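Local coordinates for histone-lysine N-methyltransferase, H3 lysine-9 specific SUVH6 (Arabidopsis thaliana, PDB 6A5K), which acts as an H3K9-specific histone methyltransferase with S-adenosylmethionine as methyl donor and, through its SRA domain, probably binds methylated DNA in non-CG contexts, at residues Gly19-Ile24 and Leu42-Glu47; Gly312-Asn317 and Cys342-Thr347; Gly320-Ala325 and Tyr462-Leu467; Ser377-Tyr382 and Phe480-Asn485. The protein carries 1 engineered substitution. All blocks are in the same frame, centred on the assembly; numbering follows the deposited sequence.

Contact 1: residues Gly19-Ile24 and Leu42-Glu47; sequences GVCRKI and LRIDFE
Ile24 overlaps the side chains of Ile44 and Glu47 where helix 5-29 passes the start of helix 44-54. Its CG2 branch lies 3.9 Å from Ile44 CG2, and the two isoleucines pass with their tips running opposite ways. The same methyl is 3.6 Å from Glu47 OE1. Ile24 CD1 rests 3.8 Å from Glu47 CB, so the aliphatic part of the glutamate is also used. The carboxylate itself is engaged by Arg37 in a salt bridge through Glu47 OE2. One turn earlier on the first helix, Cys21 meets the other branch of Ile44. Ile44 CG1 stands between the backbone N and the carbonyl carbon (chi1 66°). Beyond it, Ile44 CD1 lies 3.7 Å from Cys21 O and also touches Cys21 CB. An alanine in place of Ile44 would probably open a gap beside Cys21 and leave Ile24 CG2 without its isoleucine partner. Cys21 SG also approaches Asp45 CA at 4.0 Å. No hydrogen bond joins the two segments, and the contact is plain helix packing. Arg22 salt-bridges to Asp319 of the loop before strand 328-330. Val20 packs on Ala48, Ile51 and Leu52 of helix 44-54 and on Met417 and Leu420 of helix 412-420.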
# COMPACT_ATOMS: atom_id res chain seq x y z
N GLY A 19 -3.08 -6.84 -8.92
CA GLY A 19 -4.39 -7.46 -9.02
C GLY A 19 -4.30 -8.76 -9.80
O GLY A 19 -4.80 -9.80 -9.36
N VAL A 20 -3.64 -8.70 -10.95
CA VAL A 20 -3.46 -9.90 -11.77
C VAL A 20 -2.61 -10.96 -11.07
O VAL A 20 -2.96 -12.15 -11.08
CB VAL A 20 -2.82 -9.53 -13.13
CG1 VAL A 20 -2.49 -10.80 -13.93
CG2 VAL A 20 -3.77 -8.63 -13.92
N CYS A 21 -1.50 -10.54 -10.46
CA CYS A 21 -0.68 -11.46 -9.66
C CYS A 21 -1.52 -12.23 -8.64
O CYS A 21 -1.45 -13.47 -8.55
CB CYS A 21 0.42 -10.70 -8.90
SG CYS A 21 1.80 -10.11 -9.90
N ARG A 22 -2.31 -11.50 -7.85
CA ARG A 22 -3.03 -12.13 -6.75
C ARG A 22 -4.25 -12.91 -7.23
O ARG A 22 -4.71 -13.82 -6.55
CB ARG A 22 -3.41 -11.07 -5.72
CG ARG A 22 -2.18 -10.52 -4.98
CD ARG A 22 -2.51 -9.87 -3.64
NE ARG A 22 -1.30 -9.67 -2.84
CZ ARG A 22 -0.77 -10.58 -2.03
NH1 ARG A 22 -1.35 -11.77 -1.90
NH2 ARG A 22 0.33 -10.30 -1.34
N LYS A 23 -4.77 -12.57 -8.41
CA LYS A 23 -5.84 -13.39 -8.99
C LYS A 23 -5.29 -14.72 -9.51
O LYS A 23 -5.91 -15.78 -9.35
CB LYS A 23 -6.56 -12.63 -10.11
CG LYS A 23 -7.62 -13.45 -10.83
CD LYS A 23 -8.78 -13.84 -9.90
CE LYS A 23 -9.45 -12.61 -9.30
NZ LYS A 23 -10.75 -12.96 -8.66
N ILE A 24 -4.11 -14.68 -10.12
CA ILE A 24 -3.45 -15.91 -10.56
C ILE A 24 -3.15 -16.79 -9.34
O ILE A 24 -3.39 -18.01 -9.35
CB ILE A 24 -2.16 -15.62 -11.34
CG1 ILE A 24 -2.46 -14.89 -12.64
CG2 ILE A 24 -1.41 -16.92 -11.64
CD1 ILE A 24 -1.22 -14.41 -13.37
N LEU A 42 5.81 -21.86 -10.23
CA LEU A 42 4.89 -20.91 -10.82
C LEU A 42 5.47 -19.53 -10.58
O LEU A 42 6.04 -19.26 -9.52
CB LEU A 42 3.49 -21.05 -10.21
CG LEU A 42 2.54 -19.85 -10.23
CD1 LEU A 42 2.14 -19.52 -11.66
CD2 LEU A 42 1.31 -20.14 -9.39
N ARG A 43 5.37 -18.66 -11.57
CA ARG A 43 5.89 -17.31 -11.45
C ARG A 43 4.79 -16.30 -11.74
O ARG A 43 4.63 -15.87 -12.88
CB ARG A 43 7.07 -17.10 -12.40
CG ARG A 43 8.32 -17.86 -12.02
CD ARG A 43 9.55 -17.00 -12.23
NE ARG A 43 9.55 -15.85 -11.32
CZ ARG A 43 10.37 -14.81 -11.43
NH1 ARG A 43 11.26 -14.76 -12.41
NH2 ARG A 43 10.29 -13.82 -10.55
N ILE A 44 4.04 -15.92 -10.71
CA ILE A 44 2.88 -15.07 -10.94
C ILE A 44 3.29 -13.69 -11.45
O ILE A 44 2.55 -13.07 -12.21
CB ILE A 44 2.01 -14.91 -9.66
CG1 ILE A 44 2.75 -14.16 -8.55
CG2 ILE A 44 1.53 -16.28 -9.16
CD1 ILE A 44 1.96 -14.05 -7.25
N ASP A 45 4.47 -13.22 -11.07
CA ASP A 45 4.94 -11.92 -11.55
C ASP A 45 5.27 -11.98 -13.04
O ASP A 45 4.96 -11.06 -13.79
CB ASP A 45 6.16 -11.44 -10.75
CG ASP A 45 7.31 -12.43 -10.75
OD1 ASP A 45 7.05 -13.66 -10.72
OD2 ASP A 45 8.47 -11.99 -10.79
N PHE A 46 5.88 -13.08 -13.46
CA PHE A 46 6.20 -13.29 -14.86
C PHE A 46 4.93 -13.38 -15.72
O PHE A 46 4.83 -12.75 -16.78
CB PHE A 46 7.04 -14.55 -15.03
CG PHE A 46 7.69 -14.68 -16.37
CD1 PHE A 46 8.97 -14.21 -16.59
CD2 PHE A 46 7.01 -15.29 -17.42
CE1 PHE A 46 9.57 -14.34 -17.83
CE2 PHE A 46 7.60 -15.42 -18.66
CZ PHE A 46 8.88 -14.95 -18.87
N GLU A 47 3.97 -14.17 -15.25
CA GLU A 47 2.71 -14.36 -15.97
C GLU A 47 1.90 -13.07 -16.06
O GLU A 47 1.37 -12.73 -17.13
CB GLU A 47 1.89 -15.47 -15.32
CG GLU A 47 2.57 -16.83 -15.36
CD GLU A 47 1.66 -17.98 -14.94
OE1 GLU A 47 0.48 -17.72 -14.62
OE2 GLU A 47 2.13 -19.13 -14.95

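Contact 2: residues Gly312-Asn317 and Cys342-Thr347; sequences GEIPYN and CYLRVT. With ZN (zinc ion), chain C.
Tyr316 meets Tyr343 near its base and Thr347 at its tip. Its CB is 3.8 Å from Tyr343 O, and CD2 comes to 3.5 Å from the same oxygen. The ring then lies under Val346. CG2 of that valine sits over the centre of the ring face, 3.5 Å from the centroid and 5° off the normal, which is a CH-pi contact. With Val346 CG1 anti to the backbone N (chi1 178°), CG2 is the branch left to point over the ring. Val346 CB stands nearer the far end of the ring, 3.8 Å from Tyr316 CZ. At the tip, Tyr316 OH meets Thr347 CG2, and the threonine stands roughly perpendicular to the tyrosine. An alanine at Tyr316 would probably leave Val346 CG2 without its ring face and open a gap beside Thr347. Leu344 CD2 lies near the plane of the ring at its edge, but packs more closely on Pro315 CD at 3.5 Å and Ile314 CG2 at 3.8 Å. A water donates to both Asn317 O and Tyr343 O and bridges the segments. Cys342 SG accepts a hydrogen bond from Leu344 N and binds a zinc ion at 2.4 Å. Cys296, Cys332 and Cys338 complete that site. Cys296 and Cys332 each bridge to a different one of the other two zinc ions, as in the three-zinc, nine-cysteine cluster characteristic of pre-SET motifs.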
# COMPACT_ATOMS: atom_id res chain seq x y z
N GLY A 312 -18.36 -18.70 -3.65
CA GLY A 312 -17.64 -19.91 -4.04
C GLY A 312 -16.14 -19.74 -4.10
O GLY A 312 -15.44 -20.60 -4.63
N GLU A 313 -15.63 -18.64 -3.56
CA GLU A 313 -14.19 -18.41 -3.55
C GLU A 313 -13.70 -17.78 -2.25
O GLU A 313 -14.49 -17.31 -1.44
CB GLU A 313 -13.79 -17.53 -4.74
CG GLU A 313 -14.42 -16.15 -4.76
CD GLU A 313 -13.99 -15.33 -5.96
OE1 GLU A 313 -14.08 -15.84 -7.10
OE2 GLU A 313 -13.55 -14.18 -5.77
N ILE A 314 -12.38 -17.80 -2.07
CA ILE A 314 -11.72 -17.19 -0.92
C ILE A 314 -11.26 -15.79 -1.29
O ILE A 314 -10.42 -15.65 -2.18
CB ILE A 314 -10.49 -18.02 -0.47
CG1 ILE A 314 -10.85 -19.49 -0.32
CG2 ILE A 314 -9.91 -17.47 0.82
CD1 ILE A 314 -11.83 -19.75 0.79
N PRO A 315 -11.80 -14.76 -0.63
CA PRO A 315 -11.46 -13.39 -1.04
C PRO A 315 -10.09 -12.90 -0.56
O PRO A 315 -9.72 -11.76 -0.84
CB PRO A 315 -12.58 -12.55 -0.41
CG PRO A 315 -13.02 -13.35 0.76
CD PRO A 315 -12.90 -14.79 0.35
N TYR A 316 -9.36 -13.74 0.16
CA TYR A 316 -8.00 -13.42 0.57
C TYR A 316 -7.03 -14.44 -0.02
O TYR A 316 -7.41 -15.58 -0.26
CB TYR A 316 -7.86 -13.43 2.10
CG TYR A 316 -8.72 -12.42 2.85
CD1 TYR A 316 -8.36 -11.08 2.90
CD2 TYR A 316 -9.86 -12.83 3.53
CE1 TYR A 316 -9.14 -10.16 3.59
CE2 TYR A 316 -10.65 -11.91 4.22
CZ TYR A 316 -10.29 -10.59 4.25
OH TYR A 316 -11.07 -9.68 4.94
N ASN A 317 -5.79 -14.04 -0.25
CA ASN A 317 -4.74 -15.02 -0.53
C ASN A 317 -4.30 -15.68 0.77
O ASN A 317 -4.64 -15.22 1.86
CB ASN A 317 -3.55 -14.39 -1.25
CG ASN A 317 -3.87 -13.99 -2.68
OD1 ASN A 317 -3.74 -12.83 -3.05
ND2 ASN A 317 -4.31 -14.96 -3.48
N CYS A 342 -7.38 -19.57 10.03
CA CYS A 342 -8.20 -19.72 8.83
C CYS A 342 -7.98 -18.57 7.86
O CYS A 342 -7.91 -17.41 8.27
CB CYS A 342 -9.69 -19.79 9.18
SG CYS A 342 -10.74 -19.84 7.70
N TYR A 343 -7.87 -18.91 6.58
CA TYR A 343 -7.64 -17.91 5.54
C TYR A 343 -8.76 -16.88 5.49
O TYR A 343 -8.57 -15.76 5.00
CB TYR A 343 -7.47 -18.62 4.19
CG TYR A 343 -6.29 -19.56 4.16
CD1 TYR A 343 -5.02 -19.12 4.54
CD2 TYR A 343 -6.43 -20.89 3.77
CE1 TYR A 343 -3.93 -19.98 4.51
CE2 TYR A 343 -5.34 -21.75 3.74
CZ TYR A 343 -4.10 -21.29 4.11
OH TYR A 343 -3.02 -22.13 4.09
N LEU A 344 -9.92 -17.26 6.00
CA LEU A 344 -11.06 -16.36 6.08
C LEU A 344 -11.17 -15.65 7.44
O LEU A 344 -12.24 -15.20 7.82
CB LEU A 344 -12.36 -17.12 5.81
CG LEU A 344 -12.55 -17.64 4.39
CD1 LEU A 344 -13.90 -18.35 4.28
CD2 LEU A 344 -12.46 -16.48 3.40
N ARG A 345 -10.06 -15.58 8.18
CA ARG A 345 -10.03 -14.77 9.39
C ARG A 345 -8.88 -13.78 9.28
O ARG A 345 -7.72 -14.13 9.48
CB ARG A 345 -9.87 -15.64 10.64
CG ARG A 345 -11.01 -16.60 10.90
CD ARG A 345 -10.77 -17.35 12.21
NE ARG A 345 -11.68 -18.47 12.41
CZ ARG A 345 -12.84 -18.38 13.05
NH1 ARG A 345 -13.24 -17.20 13.51
NH2 ARG A 345 -13.60 -19.45 13.21
N VAL A 346 -9.21 -12.54 8.94
CA VAL A 346 -8.19 -11.52 8.73
C VAL A 346 -8.49 -10.25 9.52
O VAL A 346 -7.84 -9.97 10.53
CB VAL A 346 -8.03 -11.18 7.23
CG1 VAL A 346 -6.99 -10.08 7.04
CG2 VAL A 346 -7.65 -12.42 6.43
N THR A 347 -9.49 -9.48 9.08
CA THR A 347 -9.77 -8.19 9.70
C THR A 347 -10.28 -8.34 11.14
O THR A 347 -10.15 -7.42 11.95
CB THR A 347 -10.81 -7.35 8.89
OG1 THR A 347 -12.10 -7.99 8.92
CG2 THR A 347 -10.36 -7.21 7.46
ZN ZN C . -12.86 -20.73 8.39
O HOH W 1 -6.00 -15.16 4.51

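Contact 3: residues Gly320-Ala325 and Tyr462-Leu467; sequences GAIVGA and YAQNVL
A loop of the pre-SET region packs here against strand 461-467 of the SET domain. Ile322 and Tyr462 reach toward each other tip to tip. Ile322 CG2 is 3.2 Å from Tyr462 OH, and CD1 of the same isoleucine is 3.6 Å from that oxygen. CG1 is anti to the backbone N (chi1 -168°) and the chain stays extended through chi2, which lets CD1 as well as CG2 reach the hydroxyl. Ala325 meets the ring itself: its CB lies 3.5 Å from Tyr462 CE2, approaching obliquely. Two residues along the strand, Gln464 turns its amide oxygen to the loop. OE1 is 3.4 Å from Ala325 CA, a packing contact. Gln464 NE2 donates to Asn465 O at 3.0 Å, nearly straight at 171°, and the acceptor lies close to the amide plane. NE2 also bonds Lys326 O, and OE1 too is hydrogen-bonded just beyond the segments. Bonds at both ends would probably hold the amide from turning. No hydrogen bond runs directly between the two segments. Strand 461-467 lies between strands 328-330 and 477-482 in a four-stranded sheet. Ile322 also packs on Ile329 and Phe481 of those flanking strands, and Val323 touches helix 5-29 through Lys23 and Gln26.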
# COMPACT_ATOMS: atom_id res chain seq x y z
N GLY A 320 -2.81 -13.63 3.69
CA GLY A 320 -3.61 -12.66 4.42
C GLY A 320 -4.02 -11.42 3.66
O GLY A 320 -4.90 -10.68 4.09
N ALA A 321 -3.39 -11.17 2.51
CA ALA A 321 -3.75 -10.02 1.70
C ALA A 321 -5.07 -10.24 0.97
O ALA A 321 -5.36 -11.35 0.51
CB ALA A 321 -2.64 -9.72 0.70
N ILE A 322 -5.87 -9.18 0.85
CA ILE A 322 -7.11 -9.23 0.09
C ILE A 322 -6.77 -9.35 -1.40
O ILE A 322 -5.83 -8.73 -1.89
CB ILE A 322 -8.00 -7.98 0.36
CG1 ILE A 322 -9.41 -8.16 -0.19
CG2 ILE A 322 -7.37 -6.70 -0.19
CD1 ILE A 322 -10.32 -6.96 0.12
N VAL A 323 -7.51 -10.19 -2.12
CA VAL A 323 -7.26 -10.37 -3.55
C VAL A 323 -7.68 -9.13 -4.32
O VAL A 323 -6.98 -8.66 -5.22
CB VAL A 323 -7.99 -11.61 -4.10
CG1 VAL A 323 -7.81 -11.73 -5.61
CG2 VAL A 323 -7.50 -12.89 -3.39
N GLY A 324 -8.84 -8.59 -3.94
CA GLY A 324 -9.37 -7.38 -4.54
C GLY A 324 -10.63 -6.98 -3.82
O GLY A 324 -11.25 -7.79 -3.12
N ALA A 325 -11.01 -5.71 -3.97
CA ALA A 325 -12.23 -5.20 -3.37
C ALA A 325 -13.44 -5.95 -3.90
O ALA A 325 -13.45 -6.40 -5.04
CB ALA A 325 -12.37 -3.70 -3.64
N TYR A 462 -8.77 1.91 0.60
CA TYR A 462 -10.20 1.92 0.33
C TYR A 462 -10.95 1.22 1.44
O TYR A 462 -10.39 0.40 2.19
CB TYR A 462 -10.52 1.24 -1.02
CG TYR A 462 -10.07 -0.19 -1.14
CD1 TYR A 462 -8.82 -0.50 -1.66
CD2 TYR A 462 -10.90 -1.25 -0.76
CE1 TYR A 462 -8.40 -1.81 -1.79
CE2 TYR A 462 -10.48 -2.57 -0.89
CZ TYR A 462 -9.22 -2.84 -1.41
OH TYR A 462 -8.78 -4.14 -1.56
N ALA A 463 -12.24 1.55 1.54
CA ALA A 463 -13.14 0.95 2.51
C ALA A 463 -13.74 -0.34 1.95
O ALA A 463 -14.10 -0.42 0.78
CB ALA A 463 -14.25 1.92 2.91
N GLN A 464 -13.83 -1.34 2.81
CA GLN A 464 -14.30 -2.67 2.45
C GLN A 464 -15.27 -3.16 3.51
O GLN A 464 -14.92 -3.24 4.69
CB GLN A 464 -13.13 -3.63 2.31
CG GLN A 464 -13.52 -5.08 2.04
CD GLN A 464 -14.29 -5.22 0.74
OE1 GLN A 464 -13.78 -4.88 -0.34
NE2 GLN A 464 -15.53 -5.70 0.82
N ASN A 465 -16.49 -3.47 3.09
CA ASN A 465 -17.49 -4.02 4.01
C ASN A 465 -17.16 -5.46 4.36
O ASN A 465 -16.91 -6.27 3.47
CB ASN A 465 -18.89 -3.93 3.40
CG ASN A 465 -19.41 -2.50 3.34
OD1 ASN A 465 -18.90 -1.61 4.01
ND2 ASN A 465 -20.45 -2.28 2.55
N VAL A 466 -17.16 -5.77 5.66
CA VAL A 466 -16.88 -7.13 6.13
C VAL A 466 -17.91 -7.58 7.16
O VAL A 466 -18.30 -6.81 8.04
CB VAL A 466 -15.45 -7.25 6.75
CG1 VAL A 466 -15.20 -8.67 7.27
CG2 VAL A 466 -14.38 -6.88 5.72
N LEU A 467 -18.38 -8.81 7.02
CA LEU A 467 -19.25 -9.42 8.02
C LEU A 467 -18.57 -10.65 8.62
O LEU A 467 -17.95 -11.43 7.89
CB LEU A 467 -20.59 -9.81 7.39
CG LEU A 467 -21.47 -8.64 6.94
CD1 LEU A 467 -22.60 -9.12 6.03
CD2 LEU A 467 -22.03 -7.90 8.15

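Contact 4: residues Ser377-Tyr382 and Phe480-Asn485; sequences SFICEY and FFAQDN
Phe378 turns the edge of its ring to the face of Phe481 in an edge-to-face pair. The centroids are 6.0 Å apart and the planes meet at 59°. Phe378 CD1 is over the Phe481 face. Over one face of the Phe378 ring, toward the rim, lies Cys380 N of its own strand. The Phe480 ring is met obliquely by Cys380 O, 3.4 Å from CD2, and by Tyr382 CB. Tyr382 and Phe480 run alongside in the same sense. Cys380 SG stands between the backbone N and the carbonyl carbon (chi1 66°), within 4.1 Å of Phe480 CD2 in an oblique sulfur-aromatic contact. Strands 378-381 and 477-482 are antiparallel neighbours in a four-stranded sheet, whose outermost strands are 378-381 and, from the pre-SET region, 328-330. Phe378 and Phe481 form a non-hydrogen-bonded pair. Three backbone bonds tie the strands: Ala482 N to Ser377 O, Ile379 N to Phe480 O, and Phe480 N to Cys380 O, close to linear at 174°. Ser377 O also takes a CA-H...O contact from Phe481 CA at 3.2 Å. The Phe378 and Phe481 rings both touch Thr347. Ile379 CD1 packs on Ala482 CB. The Tyr382 side chain lies about 5 Å from the bound S-adenosylmethionine.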
# COMPACT_ATOMS: atom_id res chain seq x y z
N SER A 377 -3.03 -5.11 2.36
CA SER A 377 -3.02 -5.26 3.82
C SER A 377 -4.21 -4.59 4.48
O SER A 377 -4.63 -3.50 4.08
CB SER A 377 -1.73 -4.69 4.42
OG SER A 377 -0.59 -5.35 3.92
N PHE A 378 -4.74 -5.23 5.52
CA PHE A 378 -5.71 -4.62 6.41
C PHE A 378 -5.04 -3.53 7.25
O PHE A 378 -3.94 -3.73 7.77
CB PHE A 378 -6.35 -5.68 7.32
CG PHE A 378 -7.21 -5.11 8.42
CD1 PHE A 378 -8.35 -4.38 8.12
CD2 PHE A 378 -6.88 -5.32 9.75
CE1 PHE A 378 -9.14 -3.87 9.13
CE2 PHE A 378 -7.67 -4.82 10.77
CZ PHE A 378 -8.81 -4.09 10.46
N ILE A 379 -5.70 -2.38 7.36
CA ILE A 379 -5.17 -1.26 8.14
C ILE A 379 -5.84 -1.20 9.51
O ILE A 379 -5.23 -1.47 10.53
CB ILE A 379 -5.40 0.10 7.43
CG1 ILE A 379 -4.93 0.05 5.97
CG2 ILE A 379 -4.73 1.23 8.23
CD1 ILE A 379 -3.46 -0.36 5.80
N CYS A 380 -7.12 -0.84 9.50
CA CYS A 380 -7.90 -0.70 10.72
C CYS A 380 -9.37 -0.64 10.36
O CYS A 380 -9.72 -0.54 9.19
CB CYS A 380 -7.50 0.57 11.50
SG CYS A 380 -7.90 2.11 10.63
N GLU A 381 -10.22 -0.68 11.38
CA GLU A 381 -11.66 -0.51 11.23
C GLU A 381 -12.03 0.96 11.44
O GLU A 381 -11.31 1.68 12.12
CB GLU A 381 -12.42 -1.39 12.23
CG GLU A 381 -13.94 -1.37 12.10
CD GLU A 381 -14.62 -2.47 12.89
OE1 GLU A 381 -13.92 -3.23 13.60
OE2 GLU A 381 -15.86 -2.59 12.81
N TYR A 382 -13.15 1.39 10.86
CA TYR A 382 -13.74 2.66 11.28
C TYR A 382 -14.67 2.37 12.46
O TYR A 382 -15.78 1.88 12.27
CB TYR A 382 -14.51 3.34 10.15
CG TYR A 382 -14.79 4.80 10.44
CD1 TYR A 382 -15.89 5.18 11.20
CD2 TYR A 382 -13.95 5.80 9.96
CE1 TYR A 382 -16.15 6.51 11.48
CE2 TYR A 382 -14.20 7.13 10.24
CZ TYR A 382 -15.30 7.48 11.00
OH TYR A 382 -15.54 8.81 11.27
N PHE A 480 -10.56 -0.84 6.41
CA PHE A 480 -9.71 -0.24 5.39
C PHE A 480 -8.58 -1.16 4.93
O PHE A 480 -7.95 -1.84 5.75
CB PHE A 480 -9.12 1.07 5.91
CG PHE A 480 -10.16 2.09 6.23
CD1 PHE A 480 -10.80 2.78 5.22
CD2 PHE A 480 -10.52 2.35 7.55
CE1 PHE A 480 -11.77 3.72 5.51
CE2 PHE A 480 -11.49 3.28 7.84
CZ PHE A 480 -12.11 3.97 6.82
N PHE A 481 -8.34 -1.17 3.62
CA PHE A 481 -7.28 -1.96 3.00
C PHE A 481 -6.38 -1.07 2.13
O PHE A 481 -6.85 -0.12 1.50
CB PHE A 481 -7.86 -3.07 2.12
CG PHE A 481 -8.44 -4.22 2.89
CD1 PHE A 481 -9.75 -4.18 3.34
CD2 PHE A 481 -7.68 -5.36 3.13
CE1 PHE A 481 -10.30 -5.24 4.04
CE2 PHE A 481 -8.23 -6.43 3.83
CZ PHE A 481 -9.53 -6.37 4.28
N ALA A 482 -5.09 -1.40 2.08
CA ALA A 482 -4.16 -0.70 1.17
C ALA A 482 -4.37 -1.11 -0.29
O ALA A 482 -4.52 -2.29 -0.59
CB ALA A 482 -2.71 -0.98 1.59
N GLN A 483 -4.38 -0.13 -1.20
CA GLN A 483 -4.42 -0.45 -2.63
C GLN A 483 -3.12 -0.05 -3.36
O GLN A 483 -3.08 -0.02 -4.59
CB GLN A 483 -5.64 0.21 -3.30
CG GLN A 483 -5.72 1.73 -3.24
CD GLN A 483 -6.86 2.27 -4.10
OE1 GLN A 483 -7.73 1.51 -4.54
NE2 GLN A 483 -6.85 3.57 -4.36
N ASP A 484 -2.08 0.23 -2.58
CA ASP A 484 -0.71 0.36 -3.08
C ASP A 484 0.22 -0.38 -2.14
O ASP A 484 -0.16 -0.71 -1.02
CB ASP A 484 -0.24 1.82 -3.14
CG ASP A 484 -1.17 2.71 -3.94
OD1 ASP A 484 -1.52 3.79 -3.41
OD2 ASP A 484 -1.51 2.36 -5.09
N ASN A 485 1.45 -0.63 -2.59
CA ASN A 485 2.55 -0.85 -1.66
C ASN A 485 2.95 0.52 -1.12
O ASN A 485 3.54 1.32 -1.83
CB ASN A 485 3.73 -1.53 -2.35
CG ASN A 485 3.43 -2.97 -2.72
OD1 ASN A 485 3.06 -3.78 -1.87
ND2 ASN A 485 3.59 -3.30 -4.00

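Contact 1 closes before the other three open, and joins helix 5-29 to helix 44-54. Contacts 2 and 3 alternate along the chain, and their centres are about 9 Å apart. Contacts 3 and 4 also alternate, at about 8 Å between centres, and reach the same four-stranded sheet, in which strands 461-467 and 477-482 are neighbours. Phe481 of contact 4 also touches contacts 2 and 3: its ring meets Thr347, Gln464 and Ile322. Between centres, contact 1 is about 18 Å from contact 2 and about 19 Å from contact 3, yet Arg22 reaches both, at Asn317 and Ala321. The contacts thus join the N-terminal helix, the zinc-bearing pre-SET region and the SET domain.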